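Local coordinates for protein HTH-type transcriptional regulator GadX (Escherichia coli, PDB 3MKL) that activates transcription of about fifteen acid-resistance genes, including gadA, gadB and gadC, and under some conditions represses gadW, acting as a DNA-binding homodimer, at residues N7-I20 / L44-C58. Sequence-based numbering, arbitrary orientation.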
ATOM      1  N   ASN A   7      -5.407  -9.152  14.691  1.00 46.51           N
ATOM      2  CA  ASN A   7      -4.075  -8.706  15.118  1.00 43.89           C
ATOM      3  C   ASN A   7      -3.730  -7.310  14.565  1.00 40.47           C
ATOM      4  O   ASN A   7      -4.529  -6.700  13.843  1.00 39.67           O
ATOM      5  CB  ASN A   7      -3.010  -9.749  14.751  1.00 44.72           C
ATOM      6  CG  ASN A   7      -2.846  -9.913  13.251  1.00 45.66           C
ATOM      7  OD1 ASN A   7      -2.998  -8.960  12.483  1.00 43.58           O
ATOM      8  ND2 ASN A   7      -2.529 -11.130  12.823  1.00 48.24           N
HETATM    9  N   MSE A   8      -2.553  -6.798  14.898  1.00 38.43           N
HETATM   10  CA  MSE A   8      -2.307  -5.369  14.699  1.00 35.80           C
HETATM   11  C   MSE A   8      -2.091  -4.997  13.234  1.00 34.03           C
HETATM   12  O   MSE A   8      -2.610  -3.991  12.774  1.00 32.85           O
HETATM   13  CB  MSE A   8      -1.156  -4.865  15.567  1.00 35.45           C
HETATM   14  CG  MSE A   8      -1.047  -3.347  15.597  1.00 35.52           C
HETATM   15 SE   MSE A   8      -2.578  -2.470  16.447  1.00 41.78          SE
HETATM   16  CE  MSE A   8      -2.515  -3.419  18.159  1.00 40.40           C
ATOM     17  N   ARG A   9      -1.347  -5.822  12.510  1.00 33.69           N
ATOM     18  CA  ARG A   9      -1.144  -5.610  11.081  1.00 33.45           C
ATOM     19  C   ARG A   9      -2.463  -5.621  10.275  1.00 33.51           C
ATOM     20  O   ARG A   9      -2.630  -4.801   9.364  1.00 32.10           O
ATOM     21  CB  ARG A   9      -0.100  -6.579  10.498  1.00 34.12           C
ATOM     22  CG  ARG A   9      -0.399  -8.102  10.577  1.00 37.89           C
ATOM     23  CD  ARG A   9       0.881  -8.934  10.196  1.00 42.20           C
ATOM     24  NE  ARG A   9       1.428  -8.513   8.898  1.00 45.75           N
ATOM     25  CZ  ARG A   9       2.689  -8.659   8.466  1.00 48.45           C
ATOM     26  NH1 ARG A   9       3.002  -8.201   7.257  1.00 47.83           N
ATOM     27  NH2 ARG A   9       3.636  -9.249   9.205  1.00 49.69           N
ATOM     28  N   THR A  10      -3.379  -6.530  10.628  1.00 34.38           N
ATOM     29  CA  THR A  10      -4.728  -6.587  10.027  1.00 36.05           C
ATOM     30  C   THR A  10      -5.529  -5.303  10.249  1.00 34.94           C
ATOM     31  O   THR A  10      -6.137  -4.791   9.315  1.00 35.07           O
ATOM     32  CB  THR A  10      -5.534  -7.798  10.548  1.00 38.22           C
ATOM     33  OG1 THR A  10      -4.842  -8.995  10.187  1.00 40.33           O
ATOM     34  CG2 THR A  10      -6.941  -7.848   9.947  1.00 40.49           C
ATOM     35  N   ARG A  11      -5.512  -4.787  11.482  1.00 33.86           N
ATOM     36  CA  ARG A  11      -6.247  -3.554  11.823  1.00 33.00           C
ATOM     37  C   ARG A  11      -5.727  -2.319  11.096  1.00 30.72           C
ATOM     38  O   ARG A  11      -6.514  -1.461  10.712  1.00 30.90           O
ATOM     39  CB  ARG A  11      -6.250  -3.310  13.333  1.00 32.21           C
ATOM     40  CG  ARG A  11      -7.144  -4.268  14.072  1.00 35.79           C
ATOM     41  CD  ARG A  11      -6.840  -4.250  15.536  1.00 39.19           C
ATOM     42  NE  ARG A  11      -7.333  -3.025  16.156  1.00 40.79           N
ATOM     43  CZ  ARG A  11      -6.920  -2.567  17.334  1.00 41.62           C
ATOM     44  NH1 ARG A  11      -6.003  -3.236  18.021  1.00 43.16           N
ATOM     45  NH2 ARG A  11      -7.425  -1.437  17.823  1.00 40.58           N
ATOM     46  N   VAL A  12      -4.406  -2.250  10.935  1.00 29.32           N
ATOM     47  CA  VAL A  12      -3.708  -1.214  10.177  1.00 27.91           C
ATOM     48  C   VAL A  12      -4.029  -1.321   8.672  1.00 29.07           C
ATOM     49  O   VAL A  12      -4.382  -0.335   8.051  1.00 29.85           O
ATOM     50  CB  VAL A  12      -2.165  -1.289  10.423  1.00 27.20           C
ATOM     51  CG1 VAL A  12      -1.395  -0.450   9.404  1.00 25.80           C
ATOM     52  CG2 VAL A  12      -1.812  -0.846  11.821  1.00 24.94           C
ATOM     53  N   CYS A  13      -3.929  -2.509   8.083  1.00 30.58           N
ATOM     54  CA  CYS A  13      -4.363  -2.701   6.688  1.00 32.24           C
ATOM     55  C   CYS A  13      -5.825  -2.303   6.488  1.00 33.46           C
ATOM     56  O   CYS A  13      -6.176  -1.762   5.447  1.00 34.35           O
ATOM     57  CB  CYS A  13      -4.117  -4.137   6.220  1.00 33.90           C
ATOM     58  SG  CYS A  13      -2.346  -4.510   6.066  1.00 36.67           S
ATOM     59  N   THR A  14      -6.675  -2.531   7.494  1.00 33.42           N
ATOM     60  CA  THR A  14      -8.078  -2.092   7.393  1.00 34.50           C
ATOM     61  C   THR A  14      -8.213  -0.555   7.362  1.00 33.13           C
ATOM     62  O   THR A  14      -9.037  -0.011   6.632  1.00 33.39           O
ATOM     63  CB  THR A  14      -8.981  -2.691   8.506  1.00 35.37           C
ATOM     64  OG1 THR A  14      -8.845  -4.122   8.520  1.00 37.84           O
ATOM     65  CG2 THR A  14     -10.479  -2.314   8.249  1.00 37.97           C
ATOM     66  N   VAL A  15      -7.406   0.132   8.165  1.00 30.87           N
ATOM     67  CA  VAL A  15      -7.384   1.579   8.141  1.00 29.71           C
ATOM     68  C   VAL A  15      -6.926   2.056   6.759  1.00 30.45           C
ATOM     69  O   VAL A  15      -7.602   2.840   6.112  1.00 32.14           O
ATOM     70  CB  VAL A  15      -6.424   2.111   9.224  1.00 28.76           C
ATOM     71  CG1 VAL A  15      -6.256   3.627   9.108  1.00 25.16           C
ATOM     72  CG2 VAL A  15      -6.902   1.668  10.595  1.00 27.07           C
ATOM     73  N   ILE A  16      -5.777   1.545   6.314  1.00 29.70           N
ATOM     74  CA  ILE A  16      -5.169   1.930   5.040  1.00 29.74           C
ATOM     75  C   ILE A  16      -6.089   1.671   3.837  1.00 32.06           C
ATOM     76  O   ILE A  16      -6.234   2.534   2.983  1.00 31.88           O
ATOM     77  CB  ILE A  16      -3.823   1.207   4.810  1.00 28.57           C
ATOM     78  CG1 ILE A  16      -2.827   1.550   5.931  1.00 25.53           C
ATOM     79  CG2 ILE A  16      -3.278   1.554   3.414  1.00 29.71           C
ATOM     80  CD1 ILE A  16      -1.481   0.813   5.834  1.00 22.04           C
ATOM     81  N   ASN A  17      -6.712   0.495   3.786  1.00 34.18           N
ATOM     82  CA  ASN A  17      -7.596   0.142   2.657  1.00 37.91           C
ATOM     83  C   ASN A  17      -8.895   0.934   2.561  1.00 40.61           C
ATOM     84  O   ASN A  17      -9.581   0.880   1.529  1.00 43.50           O
ATOM     85  CB  ASN A  17      -7.882  -1.359   2.618  1.00 38.74           C
ATOM     86  CG  ASN A  17      -6.708  -2.146   2.094  1.00 38.06           C
ATOM     87  OD1 ASN A  17      -5.983  -1.665   1.212  1.00 36.69           O
ATOM     88  ND2 ASN A  17      -6.488  -3.353   2.647  1.00 35.80           N
ATOM     89  N   ASN A  18      -9.230   1.667   3.620  1.00 40.54           N
ATOM     90  CA  ASN A  18     -10.370   2.568   3.598  1.00 42.74           C
ATOM     91  C   ASN A  18     -10.123   3.785   2.711  1.00 43.20           C
ATOM     92  O   ASN A  18     -11.068   4.386   2.206  1.00 45.56           O
ATOM     93  CB  ASN A  18     -10.732   3.011   5.017  1.00 42.64           C
ATOM     94  CG  ASN A  18     -11.620   1.992   5.753  1.00 46.09           C
ATOM     95  OD1 ASN A  18     -11.872   0.883   5.261  1.00 49.99           O
ATOM     96  ND2 ASN A  18     -12.088   2.371   6.947  1.00 47.10           N
ATOM     97  N   ASN A  19      -8.847   4.126   2.525  1.00 41.11           N
ATOM     98  CA  ASN A  19      -8.413   5.254   1.706  1.00 41.03           C
ATOM     99  C   ASN A  19      -6.947   5.045   1.356  1.00 39.23           C
ATOM    100  O   ASN A  19      -6.034   5.501   2.074  1.00 37.19           O
ATOM    101  CB  ASN A  19      -8.603   6.572   2.461  1.00 41.01           C
ATOM    102  CG  ASN A  19      -8.404   7.802   1.575  1.00 43.18           C
ATOM    103  OD1 ASN A  19      -8.005   7.703   0.410  1.00 45.72           O
ATOM    104  ND2 ASN A  19      -8.680   8.981   2.139  1.00 44.69           N
ATOM    105  N   ILE A  20      -6.728   4.323   0.263  1.00 39.45           N
ATOM    106  CA  ILE A  20      -5.396   3.823  -0.086  1.00 37.76           C
ATOM    107  C   ILE A  20      -4.437   4.951  -0.479  1.00 37.29           C
ATOM    108  O   ILE A  20      -3.287   4.955  -0.038  1.00 35.57           O
ATOM    109  CB  ILE A  20      -5.455   2.717  -1.204  1.00 39.76           C
ATOM    110  CG1 ILE A  20      -4.219   1.811  -1.150  1.00 38.76           C
ATOM    111  CG2 ILE A  20      -5.622   3.328  -2.598  1.00 42.15           C
ATOM    112  CD1 ILE A  20      -4.340   0.661  -0.175  1.00 37.87           C
ATOM    113  N   LEU A  44       3.567  -3.360  15.932  1.00 28.72           N
ATOM    114  CA  LEU A  44       3.919  -3.748  14.546  1.00 28.80           C
ATOM    115  C   LEU A  44       5.297  -4.434  14.465  1.00 30.39           C
ATOM    116  O   LEU A  44       5.469  -5.416  13.755  1.00 30.80           O
ATOM    117  CB  LEU A  44       3.851  -2.529  13.610  1.00 28.02           C
ATOM    118  CG  LEU A  44       2.448  -2.031  13.232  1.00 27.02           C
ATOM    119  CD1 LEU A  44       2.474  -0.869  12.224  1.00 26.85           C
ATOM    120  CD2 LEU A  44       1.555  -3.195  12.718  1.00 27.81           C
ATOM    121  N   ARG A  45       6.256  -3.926  15.237  1.00 32.06           N
ATOM    122  CA  ARG A  45       7.608  -4.470  15.284  1.00 35.17           C
ATOM    123  C   ARG A  45       7.641  -5.904  15.867  1.00 37.08           C
ATOM    124  O   ARG A  45       8.394  -6.750  15.371  1.00 37.86           O
ATOM    125  CB  ARG A  45       8.561  -3.512  16.027  1.00 36.27           C
ATOM    126  CG  ARG A  45       9.922  -4.106  16.399  1.00 42.12           C
ATOM    127  CD  ARG A  45      10.772  -4.399  15.165  1.00 48.86           C
ATOM    128  NE  ARG A  45      11.481  -5.690  15.239  1.00 56.11           N
ATOM    129  CZ  ARG A  45      12.551  -5.945  16.006  1.00 60.52           C
ATOM    130  NH1 ARG A  45      13.053  -5.007  16.807  1.00 61.99           N
ATOM    131  NH2 ARG A  45      13.114  -7.151  15.982  1.00 62.06           N
ATOM    132  N   GLU A  46       6.807  -6.162  16.882  1.00 37.58           N
ATOM    133  CA  GLU A  46       6.600  -7.516  17.441  1.00 40.41           C
ATOM    134  C   GLU A  46       6.059  -8.544  16.416  1.00 40.73           C
ATOM    135  O   GLU A  46       6.268  -9.745  16.590  1.00 42.40           O
ATOM    136  CB  GLU A  46       5.670  -7.465  18.667  1.00 40.75           C
ATOM    137  CG  GLU A  46       6.316  -6.898  19.950  1.00 43.11           C
ATOM    138  CD  GLU A  46       5.286  -6.464  21.004  1.00 44.78           C
ATOM    139  OE1 GLU A  46       5.677  -6.159  22.159  1.00 44.10           O
ATOM    140  OE2 GLU A  46       4.080  -6.418  20.668  1.00 45.48           O
ATOM    141  N   GLU A  47       5.355  -8.056  15.386  1.00 39.33           N
ATOM    142  CA  GLU A  47       4.888  -8.864  14.236  1.00 40.22           C
ATOM    143  C   GLU A  47       5.809  -8.717  12.997  1.00 39.63           C
ATOM    144  O   GLU A  47       5.443  -9.074  11.864  1.00 39.49           O
ATOM    145  CB  GLU A  47       3.439  -8.492  13.888  1.00 39.02           C
ATOM    146  CG  GLU A  47       2.437  -8.828  15.028  1.00 42.37           C
ATOM    147  CD  GLU A  47       0.982  -8.414  14.743  1.00 45.24           C
ATOM    148  OE1 GLU A  47       0.562  -8.437  13.559  1.00 46.33           O
ATOM    149  OE2 GLU A  47       0.250  -8.082  15.712  1.00 45.43           O
ATOM    150  N   GLU A  48       7.003  -8.174  13.233  1.00 39.24           N
ATOM    151  CA  GLU A  48       8.038  -8.060  12.215  1.00 39.08           C
ATOM    152  C   GLU A  48       7.615  -7.303  10.963  1.00 37.24           C
ATOM    153  O   GLU A  48       7.870  -7.731   9.843  1.00 37.51           O
ATOM    154  CB  GLU A  48       8.600  -9.448  11.873  1.00 41.04           C
ATOM    155  CG  GLU A  48       9.437 -10.048  12.974  1.00 43.79           C
ATOM    156  CD  GLU A  48      10.668  -9.222  13.314  1.00 45.49           C
ATOM    157  OE1 GLU A  48      11.148  -8.432  12.471  1.00 46.68           O
ATOM    158  OE2 GLU A  48      11.158  -9.363  14.440  1.00 48.13           O
ATOM    159  N   THR A  49       6.980  -6.156  11.167  1.00 35.77           N
ATOM    160  CA  THR A  49       6.599  -5.286  10.063  1.00 35.04           C
ATOM    161  C   THR A  49       6.620  -3.814  10.506  1.00 33.77           C
ATOM    162  O   THR A  49       6.860  -3.509  11.680  1.00 34.81           O
ATOM    163  CB  THR A  49       5.192  -5.673   9.453  1.00 34.82           C
ATOM    164  OG1 THR A  49       5.054  -5.105   8.132  1.00 36.31           O
ATOM    165  CG2 THR A  49       4.013  -5.212  10.359  1.00 32.75           C
ATOM    166  N   SER A  50       6.369  -2.907   9.576  1.00 31.96           N
ATOM    167  CA  SER A  50       6.198  -1.506   9.940  1.00 30.33           C
ATOM    168  C   SER A  50       4.975  -0.992   9.223  1.00 28.18           C
ATOM    169  O   SER A  50       4.396  -1.712   8.379  1.00 28.86           O
ATOM    170  CB  SER A  50       7.414  -0.689   9.544  1.00 31.38           C
ATOM    171  OG  SER A  50       7.640  -0.827   8.161  1.00 34.47           O
ATOM    172  N   TYR A  51       4.571   0.231   9.555  1.00 43.26           N
ATOM    173  CA  TYR A  51       3.430   0.830   8.895  1.00 39.75           C
ATOM    174  C   TYR A  51       3.756   0.979   7.407  1.00 38.21           C
ATOM    175  O   TYR A  51       2.901   0.719   6.553  1.00 36.37           O
ATOM    176  CB  TYR A  51       3.018   2.153   9.567  1.00 39.88           C
ATOM    177  CG  TYR A  51       3.698   3.370   8.997  1.00 40.07           C
ATOM    178  CD1 TYR A  51       3.193   3.995   7.851  1.00 39.80           C
ATOM    179  CD2 TYR A  51       4.856   3.884   9.577  1.00 40.26           C
ATOM    180  CE1 TYR A  51       3.826   5.118   7.294  1.00 41.56           C
ATOM    181  CE2 TYR A  51       5.496   5.013   9.036  1.00 42.58           C
ATOM    182  CZ  TYR A  51       4.965   5.624   7.896  1.00 42.95           C
ATOM    183  OH  TYR A  51       5.564   6.726   7.342  1.00 45.55           O
ATOM    184  N   SER A  52       5.008   1.322   7.094  1.00 38.35           N
ATOM    185  CA  SER A  52       5.386   1.596   5.706  1.00 37.90           C
ATOM    186  C   SER A  52       5.415   0.336   4.847  1.00 36.93           C
ATOM    187  O   SER A  52       5.103   0.390   3.666  1.00 36.77           O
ATOM    188  CB  SER A  52       6.694   2.380   5.600  1.00 39.96           C
ATOM    189  OG  SER A  52       7.720   1.767   6.356  1.00 44.42           O
ATOM    190  N   GLN A  53       5.758  -0.801   5.441  1.00 37.45           N
ATOM    191  CA  GLN A  53       5.735  -2.055   4.711  1.00 37.08           C
ATOM    192  C   GLN A  53       4.308  -2.413   4.407  1.00 35.42           C
ATOM    193  O   GLN A  53       3.993  -2.823   3.290  1.00 35.10           O
ATOM    194  CB  GLN A  53       6.454  -3.174   5.469  1.00 39.89           C
ATOM    195  CG  GLN A  53       7.962  -3.084   5.264  1.00 41.71           C
ATOM    196  CD  GLN A  53       8.764  -4.070   6.084  1.00 45.95           C
ATOM    197  OE1 GLN A  53       8.281  -4.613   7.079  1.00 45.54           O
ATOM    198  NE2 GLN A  53      10.023  -4.293   5.673  1.00 49.66           N
ATOM    199  N   LEU A  54       3.446  -2.235   5.400  1.00 34.27           N
ATOM    200  CA  LEU A  54       2.032  -2.546   5.241  1.00 33.63           C
ATOM    201  C   LEU A  54       1.392  -1.636   4.200  1.00 31.70           C
ATOM    202  O   LEU A  54       0.611  -2.094   3.383  1.00 31.74           O
ATOM    203  CB  LEU A  54       1.315  -2.468   6.585  1.00 33.42           C
ATOM    204  CG  LEU A  54       1.732  -3.567   7.579  1.00 35.88           C
ATOM    205  CD1 LEU A  54       1.003  -3.388   8.891  1.00 34.02           C
ATOM    206  CD2 LEU A  54       1.501  -4.997   7.012  1.00 38.27           C
ATOM    207  N   LEU A  55       1.737  -0.352   4.239  1.00 30.72           N
ATOM    208  CA  LEU A  55       1.278   0.603   3.234  1.00 30.61           C
ATOM    209  C   LEU A  55       1.569   0.092   1.824  1.00 30.40           C
ATOM    210  O   LEU A  55       0.655  -0.042   0.985  1.00 30.47           O
ATOM    211  CB  LEU A  55       1.900   1.990   3.463  1.00 30.37           C
ATOM    212  CG  LEU A  55       1.323   3.214   2.734  1.00 32.69           C
ATOM    213  CD1 LEU A  55      -0.207   3.273   2.830  1.00 32.37           C
ATOM    214  CD2 LEU A  55       1.937   4.535   3.277  1.00 33.06           C
ATOM    215  N   THR A  56       2.843  -0.220   1.581  1.00 30.38           N
ATOM    216  CA  THR A  56       3.296  -0.687   0.279  1.00 30.68           C
ATOM    217  C   THR A  56       2.507  -1.913  -0.159  1.00 31.07           C
ATOM    218  O   THR A  56       2.013  -1.965  -1.269  1.00 31.22           O
ATOM    219  CB  THR A  56       4.828  -0.964   0.284  1.00 31.74           C
ATOM    220  OG1 THR A  56       5.524   0.293   0.342  1.00 32.23           O
ATOM    221  CG2 THR A  56       5.268  -1.737  -0.937  1.00 30.29           C
ATOM    222  N   GLU A  57       2.374  -2.880   0.731  1.00 32.43           N
ATOM    223  CA  GLU A  57       1.695  -4.121   0.417  1.00 34.83           C
ATOM    224  C   GLU A  57       0.231  -3.901   0.027  1.00 34.18           C
ATOM    225  O   GLU A  57      -0.246  -4.458  -0.958  1.00 34.99           O
ATOM    226  CB  GLU A  57       1.850  -5.087   1.587  1.00 37.24           C
ATOM    227  CG  GLU A  57       3.253  -5.718   1.607  1.00 42.21           C
ATOM    228  CD  GLU A  57       3.796  -6.020   3.003  1.00 46.68           C
ATOM    229  OE1 GLU A  57       3.005  -6.220   3.958  1.00 49.08           O
ATOM    230  OE2 GLU A  57       5.034  -6.087   3.130  1.00 49.33           O
ATOM    231  N   CYS A  58      -0.455  -3.056   0.793  1.00 33.28           N
ATOM    232  CA  CYS A  58      -1.806  -2.621   0.477  1.00 33.69           C
ATOM    233  C   CYS A  58      -1.850  -1.960  -0.904  1.00 33.19           C
ATOM    234  O   CYS A  58      -2.755  -2.186  -1.690  1.00 34.32           O
ATOM    235  CB  CYS A  58      -2.274  -1.627   1.539  1.00 33.58           C
ATOM    236  SG  CYS A  58      -2.656  -2.359   3.137  1.00 36.60           S
TER
HETATM  237  O   HOH W   1       6.578  -9.605   8.694  1.00 33.33           O
HETATM  238  O   HOH W   2      -5.276  -2.865  -0.929  1.00 37.19           O
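The Arg9 guanidinium has Thr49 CB over one face, 3.6 Å above its plane and lying nearer its border than its centre; Glu57 OE1 and a water lie at the edge, in the plane of the group. The ion pair is long, 3.8 Å from Arg9 NH1 to Glu57 OE1, whereas the water accepts from Arg9 NH2 and donates to Glu48 O. Leu54 CD2 approaches obliquely, 3.5 Å from Arg9 NH1. With CG between backbone N and carbonyl carbon (chi1 61°) and a bend at chi3, the arginine reaches across to Thr49 and Glu57.

The carboxylate of Glu47 sits at the amino-terminal end of helix 8-17: OE2 accepts from Met8 N through its syn lone pair (3.2 Å, N-H...O 157°), and OE1 takes a weak bond from Arg9 N (3.4 Å). Asn7, the N-cap of this helix, accepts from Thr10 N with OD1.

Deeper in, Leu54 is a knob in the hole formed by Arg9, Val12, Cys13 and Ile16, its CD1 against Val12 CG1. Cys13 SG and Cys58 SG touch at 3.6 Å without a disulfide. Ile16 CG2 meets Leu55 CD1, and Ile20 CD1 packs on Cys58 CB at 3.5 Å. A second water donates to both Asn17 OD1 and Cys58 O.

The axes of 8-17 and 51-58 cross at -54°, 9.8 Å apart at closest, packing helix 8-17 on the start of the long helix 51-67 in the AraC/XylS-type DNA-binding domain; Leu40 and Ile29 also cover Val12, tying in the predicted helix-turn-helix. Bound to two backbone N-H groups, negative Glu47 probably gains from the helix dipole and from the nearby positive charge of Arg9.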